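Local coordinates for alpha-L-arabinofuranosidase B (Aspergillus kawachii, PDB 6SXT), which hydrolyses terminal non-reducing alpha-L-arabinofuranosyl residues from arabinoxylan, L-arabinan and arabinogalactan side chains, helping to degrade plant hemicellulose, at residues D6-G11 with V294-Y299; S20-L25 with A315-G320; G137-D142 with Y164-T169; S335-T340 with T345-H350. All blocks are in the same frame, centred on the assembly; numbering follows the deposited sequence. Where two conformers were deposited one is given.

Contact 1 (D6-G11 with V294-Y299)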
loop_
_atom_site.group_PDB
_atom_site.type_symbol
_atom_site.label_atom_id
_atom_site.label_comp_id
_atom_site.label_asym_id
_atom_site.label_seq_id
_atom_site.Cartn_x
_atom_site.Cartn_y
_atom_site.Cartn_z
ATOM N N ASP A 6 5.565 -13.702 -20.616
ATOM C CA ASP A 6 6.094 -14.539 -21.715
ATOM C C ASP A 6 6.153 -15.994 -21.247
ATOM O O ASP A 6 5.880 -16.871 -22.067
ATOM C CB ASP A 6 7.470 -14.037 -22.125
ATOM C CG ASP A 6 7.457 -12.588 -22.595
ATOM O OD1 ASP A 6 6.671 -12.271 -23.523
ATOM O OD2 ASP A 6 8.226 -11.830 -22.004
ATOM N N ILE A 7 6.532 -16.193 -19.984
ATOM C CA ILE A 7 6.624 -17.543 -19.370
ATOM C C ILE A 7 5.235 -18.151 -19.314
ATOM O O ILE A 7 5.044 -19.314 -19.731
ATOM C CB ILE A 7 7.308 -17.464 -18.017
ATOM C CG1 ILE A 7 8.742 -16.979 -18.189
ATOM C CG2 ILE A 7 7.253 -18.783 -17.260
ATOM C CD1 ILE A 7 9.412 -16.491 -16.975
ATOM N N TYR A 8 4.228 -17.409 -18.843
ATOM C CA TYR A 8 2.858 -17.926 -18.777
ATOM C C TYR A 8 2.366 -18.263 -20.189
ATOM O O TYR A 8 1.729 -19.322 -20.380
ATOM C CB TYR A 8 1.898 -16.944 -18.105
ATOM C CG TYR A 8 1.933 -16.972 -16.606
ATOM C CD1 TYR A 8 1.488 -18.072 -15.904
ATOM C CD2 TYR A 8 2.359 -15.881 -15.851
ATOM C CE1 TYR A 8 1.455 -18.086 -14.512
ATOM C CE2 TYR A 8 2.333 -15.884 -14.450
ATOM C CZ TYR A 8 1.882 -16.991 -13.778
ATOM O OH TYR A 8 1.813 -16.948 -12.412
ATOM N N GLU A 9 2.686 -17.432 -21.181
ATOM C CA GLU A 9 2.248 -17.690 -22.568
ATOM C C GLU A 9 2.898 -18.994 -23.051
ATOM O O GLU A 9 2.175 -19.801 -23.714
ATOM C CB GLU A 9 2.663 -16.522 -23.442
ATOM C CG GLU A 9 2.583 -16.817 -24.931
ATOM C CD GLU A 9 1.210 -17.108 -25.449
ATOM O OE1 GLU A 9 0.269 -16.380 -25.041
ATOM O OE2 GLU A 9 1.120 -17.960 -26.389
ATOM N N ALA A 10 4.164 -19.211 -22.757
ATOM C CA ALA A 10 4.910 -20.416 -23.211
ATOM C C ALA A 10 4.296 -21.662 -22.564
ATOM O O ALA A 10 4.410 -22.749 -23.136
ATOM C CB ALA A 10 6.360 -20.315 -22.875
ATOM N N GLY A 11 3.665 -21.538 -21.401
ATOM C CA GLY A 11 2.992 -22.655 -20.720
ATOM C C GLY A 11 1.577 -22.845 -21.183
ATOM O O GLY A 11 0.866 -23.670 -20.565
ATOM N N VAL A 294 -0.369 -10.634 -11.949
ATOM C CA VAL A 294 -1.092 -10.982 -13.177
ATOM C C VAL A 294 -2.281 -11.869 -12.841
ATOM O O VAL A 294 -2.298 -12.511 -11.792
ATOM C CB VAL A 294 -0.215 -11.662 -14.217
ATOM C CG1 VAL A 294 1.105 -10.959 -14.509
ATOM C CG2 VAL A 294 -0.001 -13.129 -13.885
ATOM N N MET A 295 -3.164 -11.990 -13.839
ATOM C CA MET A 295 -4.194 -13.052 -13.897
ATOM C C MET A 295 -4.068 -13.703 -15.263
ATOM O O MET A 295 -3.728 -13.028 -16.251
ATOM C CB MET A 295 -5.614 -12.510 -13.718
ATOM C CG MET A 295 -5.797 -11.910 -12.331
ATOM S SD MET A 295 -7.381 -11.021 -12.202
ATOM C CE MET A 295 -8.552 -12.380 -12.391
ATOM N N THR A 296 -4.262 -15.014 -15.284
ATOM C CA THR A 296 -4.122 -15.833 -16.505
ATOM C C THR A 296 -5.438 -16.493 -16.879
ATOM O O THR A 296 -6.342 -16.574 -16.089
ATOM C CB THR A 296 -3.035 -16.903 -16.386
ATOM O OG1 THR A 296 -3.555 -17.975 -15.580
ATOM C CG2 THR A 296 -1.753 -16.390 -15.802
ATOM N N SER A 297 -5.489 -16.945 -18.126
ATOM C CA SER A 297 -6.516 -17.907 -18.600
ATOM C C SER A 297 -5.896 -19.296 -18.555
ATOM O O SER A 297 -4.819 -19.437 -19.055
ATOM C CB SER A 297 -6.965 -17.520 -19.994
ATOM O OG SER A 297 -7.711 -18.561 -20.592
ATOM N N GLY A 298 -6.566 -20.277 -18.010
ATOM C CA GLY A 298 -6.006 -21.612 -17.865
ATOM C C GLY A 298 -5.354 -21.778 -16.504
ATOM O O GLY A 298 -4.993 -20.795 -15.830
ATOM N N TYR A 299 -5.048 -23.012 -16.174
ATOM C CA TYR A 299 -4.522 -23.410 -14.871
ATOM C C TYR A 299 -3.029 -23.631 -14.992
ATOM O O TYR A 299 -2.586 -24.582 -15.610
ATOM C CB TYR A 299 -5.170 -24.726 -14.422
ATOM C CG TYR A 299 -4.917 -25.108 -13.001
ATOM C CD1 TYR A 299 -5.731 -24.687 -11.972
ATOM C CD2 TYR A 299 -3.931 -26.030 -12.684
ATOM C CE1 TYR A 299 -5.548 -25.091 -10.665
ATOM C CE2 TYR A 299 -3.738 -26.453 -11.378
ATOM C CZ TYR A 299 -4.555 -26.000 -10.362
ATOM O OH TYR A 299 -4.437 -26.384 -9.072
#
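Tyr8 reaches from helix 4-10 down onto the end of strand 288-296, where Val294 and Thr296 receive it. Its CB leaves the helix in the direction of the strand, and a chi1 of -81° lays the ring across the two strand residues. CG comes first: it lies 3.8 Å from Thr296 CG2. On one flank of the ring, CD1 of Tyr8 approaches that same methyl to 3.7 Å, and CE1 of Tyr8 follows at 3.9 Å. The methyl thus sits over one face of the ring, displaced toward the rim, a CH-pi contact in which Thr296 CG2 is 3.8 Å from the Tyr8 ring centroid and 15° off the ring normal. On the other flank, CE2 of Tyr8 meets Val294 CG2 at 3.7 Å, an oblique approach.

Val294 and Thr296 are two apart on one strand and so face the same way, with Met295 between them turned to the other side of the sheet. Both are beta-branched, which suits an extended backbone and offers each a methyl for the aromatic ring. Around this contact, Thr304 and Val308 of helix 302-315 and Tyr148 of strand 145-152 also touch Tyr8, placing the ring between helices and sheet in the catalytic domain. Thr296 divides its branches by chemistry: OG1 hydrogen-bonds to the backbone N of Gly146 in the neighbouring strand, while CG2 is left for the ring. With no hydrogen bond between the two segments, the helix is held to the sheet here by dispersion and CH-pi attraction in a buried, apolar setting.

Contact 2 (S20-L25 with A315-G320)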
loop_
_atom_site.group_PDB
_atom_site.type_symbol
_atom_site.label_atom_id
_atom_site.label_comp_id
_atom_site.label_asym_id
_atom_site.label_seq_id
_atom_site.Cartn_x
_atom_site.Cartn_y
_atom_site.Cartn_z
ATOM N N SER A 20 1.706 -3.740 -13.065
ATOM C CA SER A 20 2.894 -3.441 -12.240
ATOM C C SER A 20 3.242 -1.980 -12.370
ATOM O O SER A 20 3.258 -1.455 -13.492
ATOM C CB SER A 20 4.123 -4.264 -12.657
ATOM O OG SER A 20 5.210 -3.919 -11.803
ATOM N N THR A 21 3.593 -1.356 -11.245
ATOM C CA THR A 21 4.153 -0.007 -11.235
ATOM C C THR A 21 5.669 -0.057 -11.236
ATOM O O THR A 21 6.278 1.003 -11.351
ATOM C CB THR A 21 3.559 0.829 -10.105
ATOM O OG1 THR A 21 3.867 0.151 -8.873
ATOM C CG2 THR A 21 2.077 1.038 -10.255
ATOM N N THR A 22 6.260 -1.221 -11.030
ATOM C CA THR A 22 7.723 -1.356 -10.956
ATOM C C THR A 22 8.354 -1.713 -12.294
ATOM O O THR A 22 9.483 -1.268 -12.530
ATOM C CB THR A 22 8.151 -2.294 -9.843
ATOM O OG1 THR A 22 7.678 -3.585 -10.202
ATOM C CG2 THR A 22 7.619 -1.839 -8.494
ATOM N N ARG A 23 7.730 -2.586 -13.081
ATOM C CA ARG A 23 8.414 -3.128 -14.278
ATOM C C ARG A 23 7.456 -3.659 -15.316
ATOM O O ARG A 23 6.297 -4.016 -15.034
ATOM C CB ARG A 23 9.407 -4.210 -13.876
ATOM C CG ARG A 23 8.777 -5.456 -13.267
ATOM C CD ARG A 23 9.837 -6.532 -13.142
ATOM N NE ARG A 23 9.322 -7.775 -12.595
ATOM C CZ ARG A 23 9.735 -8.978 -12.996
ATOM N NH1 ARG A 23 10.651 -9.123 -13.945
ATOM N NH2 ARG A 23 9.189 -10.041 -12.439
ATOM N N ALA A 24 7.957 -3.725 -16.540
ATOM C CA ALA A 24 7.298 -4.486 -17.598
ATOM C C ALA A 24 7.261 -5.966 -17.253
ATOM O O ALA A 24 8.271 -6.501 -16.702
ATOM C CB ALA A 24 8.085 -4.272 -18.899
ATOM N N LEU A 25 6.167 -6.631 -17.603
ATOM C CA LEU A 25 6.012 -8.072 -17.324
ATOM C C LEU A 25 6.098 -8.898 -18.598
ATOM O O LEU A 25 5.938 -10.129 -18.536
ATOM C CB LEU A 25 4.694 -8.269 -16.572
ATOM C CG LEU A 25 4.664 -7.570 -15.218
ATOM C CD1 LEU A 25 3.289 -7.688 -14.605
ATOM C CD2 LEU A 25 5.719 -8.098 -14.281
ATOM N N ALA A 315 14.775 -10.251 -10.831
ATOM C CA ALA A 315 14.455 -8.804 -10.813
ATOM C C ALA A 315 15.093 -8.124 -9.605
ATOM O O ALA A 315 15.224 -6.880 -9.629
ATOM C CB ALA A 315 12.986 -8.558 -10.865
ATOM N N LYS A 316 15.445 -8.853 -8.556
ATOM C CA LYS A 316 16.213 -8.365 -7.391
ATOM C C LYS A 316 15.535 -7.181 -6.695
ATOM O O LYS A 316 16.080 -6.073 -6.589
ATOM C CB LYS A 316 17.661 -8.032 -7.764
ATOM C CG LYS A 316 18.447 -9.288 -8.107
ATOM C CD LYS A 316 19.836 -9.001 -8.654
ATOM C CE LYS A 316 20.599 -10.306 -8.830
ATOM N NZ LYS A 316 21.932 -10.055 -9.431
ATOM N N TYR A 317 14.370 -7.457 -6.130
ATOM C CA TYR A 317 13.661 -6.510 -5.248
ATOM C C TYR A 317 14.443 -6.314 -3.953
ATOM O O TYR A 317 14.807 -7.303 -3.280
ATOM C CB TYR A 317 12.271 -7.035 -4.883
ATOM C CG TYR A 317 11.161 -6.761 -5.870
ATOM C CD1 TYR A 317 10.874 -7.617 -6.890
ATOM C CD2 TYR A 317 10.411 -5.602 -5.773
ATOM C CE1 TYR A 317 9.870 -7.352 -7.820
ATOM C CE2 TYR A 317 9.431 -5.311 -6.703
ATOM C CZ TYR A 317 9.120 -6.204 -7.711
ATOM O OH TYR A 317 8.129 -5.890 -8.605
ATOM N N VAL A 318 14.655 -5.073 -3.615
ATOM C CA VAL A 318 15.273 -4.615 -2.358
ATOM C C VAL A 318 14.489 -3.408 -1.867
ATOM O O VAL A 318 14.039 -2.576 -2.663
ATOM C CB VAL A 318 16.767 -4.300 -2.538
ATOM C CG1 VAL A 318 17.376 -3.778 -1.233
ATOM C CG2 VAL A 318 17.506 -5.509 -3.084
ATOM N N VAL A 319 14.362 -3.281 -0.550
ATOM C CA VAL A 319 13.726 -2.099 0.069
ATOM C C VAL A 319 14.442 -0.834 -0.403
ATOM O O VAL A 319 15.682 -0.820 -0.448
ATOM C CB VAL A 319 13.720 -2.267 1.596
ATOM C CG1 VAL A 319 13.455 -0.972 2.294
ATOM C CG2 VAL A 319 12.690 -3.313 1.996
ATOM N N GLY A 320 13.671 0.180 -0.773
ATOM C CA GLY A 320 14.172 1.478 -1.183
ATOM C C GLY A 320 14.167 2.487 -0.036
ATOM O O GLY A 320 13.627 2.192 1.040
#
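Thr22 and Tyr317 approach one another from opposite directions, and their hydroxyls meet at 2.8 Å between Thr22 OG1 and Tyr317 OH. The tyrosine's CB does not itself point at the loop; a chi1 of -84° swings the ring off the strand toward it, and the ring's length carries the OH across the gap. A tyrosine suits this place because it spans the distance with an apolar body and ends in a polar atom. That OH also hydrogen-bonds to Glu292 OE1, so the meeting of the hydroxyls belongs to a small buried polar network. Behind Thr22, Ser20 OG accepts from the backbone N of Thr22 at 3.0 Å, an ST turn, and from the backbone N of Arg23 at 3.1 Å, an ST motif. The two bonds brace the loop just after strand 15-20 and probably help to hold the threonine toward Tyr317.

All this lies where helix 302-315 gives way to strand 317-319, an edge strand of the large antiparallel sheet in the concanavalin-like catalytic domain. Lys316, with positive phi, turns the chain from helix to strand, so that Ala315 and Tyr317 both reach the same loop.

The second pairing is of another kind. The Arg23 chain runs straight out to its guanidinium and presents the flat of that group to Ala315, whose CB stands 3.8 Å above the plane, over its centre. NH1 and CZ of Arg23 are both 3.9 Å from Ala315 CB. A small methyl can rest on the face while the in-plane N-H groups serve other partners: NE forms a salt bridge with Glu292, and NH1 binds Asn311 OD1 on the helix.

Contact 3 (G137-D142 with Y164-T169). With EDO (1,2-ethanediol), chain N.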
loop_
_atom_site.group_PDB
_atom_site.type_symbol
_atom_site.label_atom_id
_atom_site.label_comp_id
_atom_site.label_asym_id
_atom_site.label_seq_id
_atom_site.Cartn_x
_atom_site.Cartn_y
_atom_site.Cartn_z
ATOM N N GLY A 137 -11.586 -11.204 -20.985
ATOM C CA GLY A 137 -10.623 -12.300 -21.030
ATOM C C GLY A 137 -10.436 -13.030 -19.717
ATOM O O GLY A 137 -9.794 -14.079 -19.728
ATOM N N THR A 138 -10.869 -12.467 -18.606
ATOM C CA THR A 138 -10.723 -13.089 -17.278
ATOM C C THR A 138 -11.658 -14.284 -17.218
ATOM O O THR A 138 -12.753 -14.306 -17.872
ATOM C CB THR A 138 -11.016 -12.095 -16.160
ATOM O OG1 THR A 138 -12.195 -11.396 -16.570
ATOM C CG2 THR A 138 -9.878 -11.121 -15.930
ATOM N N ALA A 139 -11.270 -15.246 -16.394
ATOM C CA ALA A 139 -12.092 -16.462 -16.206
ATOM C C ALA A 139 -13.420 -16.117 -15.532
ATOM O O ALA A 139 -13.505 -15.301 -14.571
ATOM C CB ALA A 139 -11.297 -17.480 -15.425
ATOM N N THR A 140 -14.479 -16.805 -15.986
ATOM C CA THR A 140 -15.805 -16.698 -15.360
ATOM C C THR A 140 -16.333 -18.100 -15.071
ATOM O O THR A 140 -15.753 -19.086 -15.587
ATOM C CB THR A 140 -16.781 -15.868 -16.213
ATOM O OG1 THR A 140 -16.932 -16.559 -17.447
ATOM C CG2 THR A 140 -16.293 -14.441 -16.388
ATOM N N GLY A 141 -17.343 -18.176 -14.218
ATOM C CA GLY A 141 -17.933 -19.475 -13.877
ATOM C C GLY A 141 -16.874 -20.390 -13.280
ATOM O O GLY A 141 -16.200 -19.952 -12.325
ATOM N N ASP A 142 -16.757 -21.607 -13.781
ATOM C CA ASP A 142 -15.813 -22.608 -13.220
ATOM C C ASP A 142 -14.551 -22.661 -14.066
ATOM O O ASP A 142 -13.801 -23.632 -13.990
ATOM C CB ASP A 142 -16.532 -23.976 -13.125
ATOM C CG ASP A 142 -15.930 -24.885 -12.061
ATOM O OD1 ASP A 142 -15.545 -24.352 -10.964
ATOM O OD2 ASP A 142 -15.908 -26.105 -12.336
ATOM N N TYR A 164 -6.153 -9.411 -4.289
ATOM C CA TYR A 164 -5.857 -9.175 -5.711
ATOM C C TYR A 164 -6.413 -10.358 -6.474
ATOM O O TYR A 164 -6.020 -11.520 -6.215
ATOM C CB TYR A 164 -4.357 -9.044 -5.995
ATOM C CG TYR A 164 -4.026 -8.917 -7.456
ATOM C CD1 TYR A 164 -4.439 -7.810 -8.180
ATOM C CD2 TYR A 164 -3.355 -9.910 -8.164
ATOM C CE1 TYR A 164 -4.159 -7.663 -9.527
ATOM C CE2 TYR A 164 -3.042 -9.779 -9.506
ATOM C CZ TYR A 164 -3.443 -8.649 -10.209
ATOM O OH TYR A 164 -3.148 -8.561 -11.544
ATOM N N GLY A 165 -7.334 -10.094 -7.408
ATOM C CA GLY A 165 -7.829 -11.141 -8.296
ATOM C C GLY A 165 -9.280 -10.993 -8.692
ATOM O O GLY A 165 -9.774 -9.884 -8.857
ATOM N N ASN A 166 -9.949 -12.127 -8.880
ATOM C CA ASN A 166 -11.234 -12.231 -9.602
ATOM C C ASN A 166 -12.380 -11.929 -8.635
ATOM O O ASN A 166 -12.409 -12.504 -7.518
ATOM C CB ASN A 166 -11.364 -13.640 -10.172
ATOM C CG ASN A 166 -12.330 -13.786 -11.331
ATOM O OD1 ASN A 166 -13.465 -13.295 -11.230
ATOM N ND2 ASN A 166 -11.896 -14.396 -12.419
ATOM N N ALA A 167 -13.295 -11.048 -9.035
ATOM C CA ALA A 167 -14.379 -10.630 -8.152
ATOM C C ALA A 167 -15.669 -10.324 -8.912
ATOM O O ALA A 167 -15.739 -10.560 -10.097
ATOM C CB ALA A 167 -13.941 -9.507 -7.285
ATOM N N GLU A 168 -16.620 -9.774 -8.165
ATOM C CA GLU A 168 -17.982 -9.536 -8.666
ATOM C C GLU A 168 -18.034 -8.252 -9.479
ATOM O O GLU A 168 -17.449 -7.233 -9.081
ATOM C CB GLU A 168 -18.919 -9.395 -7.491
ATOM C CG GLU A 168 -19.071 -10.663 -6.698
ATOM C CD GLU A 168 -18.238 -10.715 -5.438
ATOM O OE1 GLU A 168 -17.202 -10.013 -5.402
ATOM O OE2 GLU A 168 -18.675 -11.424 -4.480
ATOM N N THR A 169 -18.773 -8.248 -10.587
ATOM C CA THR A 169 -18.871 -7.048 -11.430
ATOM C C THR A 169 -19.748 -5.978 -10.804
ATOM O O THR A 169 -19.648 -4.840 -11.239
ATOM C CB THR A 169 -19.369 -7.382 -12.831
ATOM O OG1 THR A 169 -20.614 -8.077 -12.701
ATOM C CG2 THR A 169 -18.406 -8.249 -13.588
HETATM C C1 EDO N . -21.620 -12.185 -14.531
HETATM O O1 EDO N . -21.742 -11.029 -13.752
HETATM C C2 EDO N . -20.333 -12.244 -15.280
HETATM O O2 EDO N . -20.227 -13.437 -16.077
#
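Asn166 ND2 donates to the backbone oxygen Ala139 O at 2.8 Å, with an angle of 159° at the hydrogen, the one hydrogen bond of this contact. The acceptor lies close to the amide plane of Asn166, as suits an amide N-H, whereas the donor is tilted 19° from the Ala139 carbonyl plane. ND2 also donates to Glu145 OE1, and OD1 accepts from the backbone N of Gly272. Three bonds should therefore fix the amide's rotation, and asparagine, with donor and acceptor on one short stem, suits such a buried junction.

Asn166 belongs to strand 166-167, an edge strand of a small antiparallel sheet in the catalytic domain, just past the corner the chain turns at Gly165. The 137-142 loop leads from strand 130-132 to strand 145-152. The Asn166 side chain is about 9 Å from that of the substrate-binding Asp203, so the junction lies close to the active site without touching the bound inhibitor.

Van der Waals contact is slight. The nearest side-chain pair with Ala139 is its CB against Asn166 ND2 at 4.3 Å, and Thr138 CB stands 4.5 Å from the same nitrogen. Thr138 instead spends its hydroxyl on Gly272 O.

Contact 4 (S335-T340 with T345-H350). With SO4 (sulfate ion), chain R.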
loop_
_atom_site.group_PDB
_atom_site.type_symbol
_atom_site.label_atom_id
_atom_site.label_comp_id
_atom_site.label_asym_id
_atom_site.label_seq_id
_atom_site.Cartn_x
_atom_site.Cartn_y
_atom_site.Cartn_z
ATOM N N SER A 335 13.050 21.451 17.729
ATOM C CA SER A 335 11.791 22.185 17.636
ATOM C C SER A 335 11.514 22.335 16.138
ATOM O O SER A 335 12.475 22.368 15.342
ATOM C CB SER A 335 11.823 23.528 18.381
ATOM O OG SER A 335 11.963 23.263 19.790
ATOM N N LEU A 336 10.258 22.388 15.792
ATOM C CA LEU A 336 9.809 22.370 14.362
ATOM C C LEU A 336 9.041 23.664 14.137
ATOM O O LEU A 336 7.927 23.874 14.675
ATOM C CB LEU A 336 8.963 21.101 14.120
ATOM C CG LEU A 336 9.736 19.805 14.278
ATOM C CD1 LEU A 336 8.798 18.627 14.292
ATOM C CD2 LEU A 336 10.771 19.625 13.175
ATOM N N ARG A 337 9.587 24.514 13.283
ATOM C CA ARG A 337 9.058 25.877 13.061
ATOM C C ARG A 337 8.190 25.942 11.813
ATOM O O ARG A 337 8.608 25.388 10.766
ATOM C CB ARG A 337 10.201 26.878 12.927
ATOM C CG ARG A 337 9.678 28.314 12.927
ATOM C CD ARG A 337 10.778 29.362 12.940
ATOM N NE ARG A 337 11.683 29.219 11.814
ATOM C CZ ARG A 337 11.424 29.614 10.571
ATOM N NH1 ARG A 337 10.284 30.186 10.269
ATOM N NH2 ARG A 337 12.338 29.445 9.635
ATOM N N VAL A 338 7.018 26.531 11.950
ATOM C CA VAL A 338 6.084 26.798 10.831
ATOM C C VAL A 338 6.745 27.705 9.805
ATOM O O VAL A 338 7.481 28.663 10.187
ATOM C CB VAL A 338 4.785 27.378 11.374
ATOM C CG1 VAL A 338 3.881 27.871 10.288
ATOM C CG2 VAL A 338 4.044 26.379 12.226
ATOM N N THR A 339 6.523 27.442 8.512
ATOM C CA THR A 339 7.163 28.235 7.437
ATOM C C THR A 339 6.109 28.981 6.641
ATOM O O THR A 339 6.510 29.787 5.785
ATOM C CB THR A 339 8.059 27.378 6.520
ATOM O OG1 THR A 339 7.195 26.508 5.767
ATOM C CG2 THR A 339 9.115 26.637 7.283
ATOM N N THR A 340 4.852 28.793 6.908
ATOM C CA THR A 340 3.747 29.433 6.199
ATOM C C THR A 340 3.813 30.926 6.498
ATOM O O THR A 340 3.764 31.314 7.674
ATOM C CB THR A 340 2.409 28.878 6.628
ATOM O OG1 THR A 340 2.385 27.453 6.383
ATOM C CG2 THR A 340 1.270 29.559 5.910
ATOM N N THR A 345 6.504 32.558 13.239
ATOM C CA THR A 345 7.050 32.578 14.623
ATOM C C THR A 345 6.415 31.445 15.432
ATOM O O THR A 345 6.735 31.302 16.619
ATOM C CB THR A 345 6.820 33.938 15.322
ATOM O OG1 THR A 345 5.423 34.120 15.483
ATOM C CG2 THR A 345 7.385 35.072 14.503
ATOM N N ARG A 346 5.607 30.590 14.804
ATOM C CA ARG A 346 4.935 29.470 15.507
ATOM C C ARG A 346 5.738 28.191 15.345
ATOM O O ARG A 346 6.441 27.980 14.317
ATOM C CB ARG A 346 3.505 29.235 15.048
ATOM C CG ARG A 346 2.649 30.494 15.039
ATOM C CD ARG A 346 1.226 30.268 14.669
ATOM N NE ARG A 346 0.424 29.669 15.713
ATOM C CZ ARG A 346 -0.257 30.376 16.627
ATOM N NH1 ARG A 346 -0.958 29.768 17.551
ATOM N NH2 ARG A 346 -0.227 31.691 16.586
ATOM N N TYR A 347 5.621 27.327 16.322
ATOM C CA TYR A 347 6.292 26.016 16.415
ATOM C C TYR A 347 5.265 24.944 16.747
ATOM O O TYR A 347 4.212 25.224 17.356
ATOM C CB TYR A 347 7.370 26.009 17.496
ATOM C CG TYR A 347 8.575 26.822 17.142
ATOM C CD1 TYR A 347 8.537 28.204 17.299
ATOM C CD2 TYR A 347 9.756 26.248 16.710
ATOM C CE1 TYR A 347 9.612 28.996 16.987
ATOM C CE2 TYR A 347 10.855 27.029 16.385
ATOM C CZ TYR A 347 10.797 28.408 16.598
ATOM O OH TYR A 347 11.876 29.185 16.252
ATOM N N ILE A 348 5.555 23.691 16.338
ATOM C CA ILE A 348 4.701 22.552 16.696
ATOM C C ILE A 348 4.858 22.325 18.202
ATOM O O ILE A 348 5.979 22.069 18.690
ATOM C CB ILE A 348 5.063 21.266 15.906
ATOM C CG1 ILE A 348 4.957 21.550 14.402
ATOM C CG2 ILE A 348 4.176 20.124 16.374
ATOM C CD1 ILE A 348 5.142 20.321 13.526
ATOM N N ALA A 349 3.734 22.391 18.862
ATOM C CA ALA A 349 3.707 22.212 20.323
ATOM C C ALA A 349 2.517 21.344 20.675
ATOM O O ALA A 349 1.889 20.683 19.793
ATOM C CB ALA A 349 3.641 23.578 20.981
ATOM N N HIS A 350 2.133 21.280 21.950
ATOM C CA HIS A 350 0.921 20.549 22.286
ATOM C C HIS A 350 0.343 21.172 23.572
ATOM O O HIS A 350 1.133 21.764 24.347
ATOM C CB HIS A 350 1.165 19.044 22.421
ATOM C CG HIS A 350 1.972 18.695 23.625
ATOM N ND1 HIS A 350 1.337 18.283 24.796
ATOM C CD2 HIS A 350 3.303 18.676 23.844
ATOM C CE1 HIS A 350 2.287 18.040 25.690
ATOM N NE2 HIS A 350 3.499 18.288 25.151
HETATM S S SO4 R . -2.615 32.650 19.188
HETATM O O1 SO4 R . -3.292 33.421 20.202
HETATM O O2 SO4 R . -1.233 33.075 19.111
HETATM O O3 SO4 R . -2.704 31.226 19.539
HETATM O O4 SO4 R . -3.255 32.888 17.914
HETATM O O HOH W 1 8.481 22.462 17.947
#
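Arg337 and Tyr347 face each other where strand 333-338 meets strand 346-351, early in the arabinose-binding domain, a beta-trefoil. The short segments 335-338 and 346-350 run roughly antiparallel but splay, at 132°. Consistent with that divergence there is a single bridge, Arg337 with Tyr347, a non-hydrogen-bonded pair flanked by two backbone hydrogen bonds: Ile348 N to Leu336 O at 2.9 Å and Val338 N to Arg346 O at 2.8 Å.

The tight part is built round this bridge. Arg337 lays its aliphatic stem over one face of the Tyr347 ring, with CG 3.8 Å above the plane and CB of Arg337 at 3.5 Å from CE2 of Tyr347. Its chain then bends at chi3, turning the guanidinium 76° from the ring plane. Glu478 anchors both ends, taking a salt bridge from Arg337 NE and a hydrogen bond with Tyr347 OH. Arginine suits the spot by joining an apolar stem to a charged head. On the other side of the strands Leu336 CB meets Ile348 CD1 at 3.9 Å; Ile348 goes on to Phe445 and Phe475, Leu336 to Ile477. Val338 reaches His447, a substrate-binding residue.

Toward one end the backbones part and a water fills in, accepting from Leu336 N and donating to Ile348 O. The looser side belongs to Arg346: its CB touches Val338 CG2, but the rest runs outward from strand 335-338. NH1 bonds to Thr357 O, and a sulfate, probably from the crystallisation liquor, lies in the guanidinium plane, gripped by Arg346 NH2 to O2 at 3.1 Å and by NH1 to O3 at 3.0 Å, nearly straight at 172°.

In the fold
Contacts 1, 2 and 3 lie in the N-terminal catalytic domain, contact 4 in the C-terminal arabinose-binding domain, its centre about 55 Å from that of contact 1. Contacts 1 and 2, with centres about 20 Å apart, reach the same large antiparallel sheet and touch through Val294 and Leu25; their segments alternate along the chain, and together they tie the beginning of the catalytic domain to its end beside that sheet. Contact 3 falls within the sequence they span and meets contact 1 at Met295, whose side chain packs on Thr138 and Asn166. Strand 317-319 is followed by strand 333-338, so the chain passes from contact 2 into the separate sugar-binding domain of contact 4.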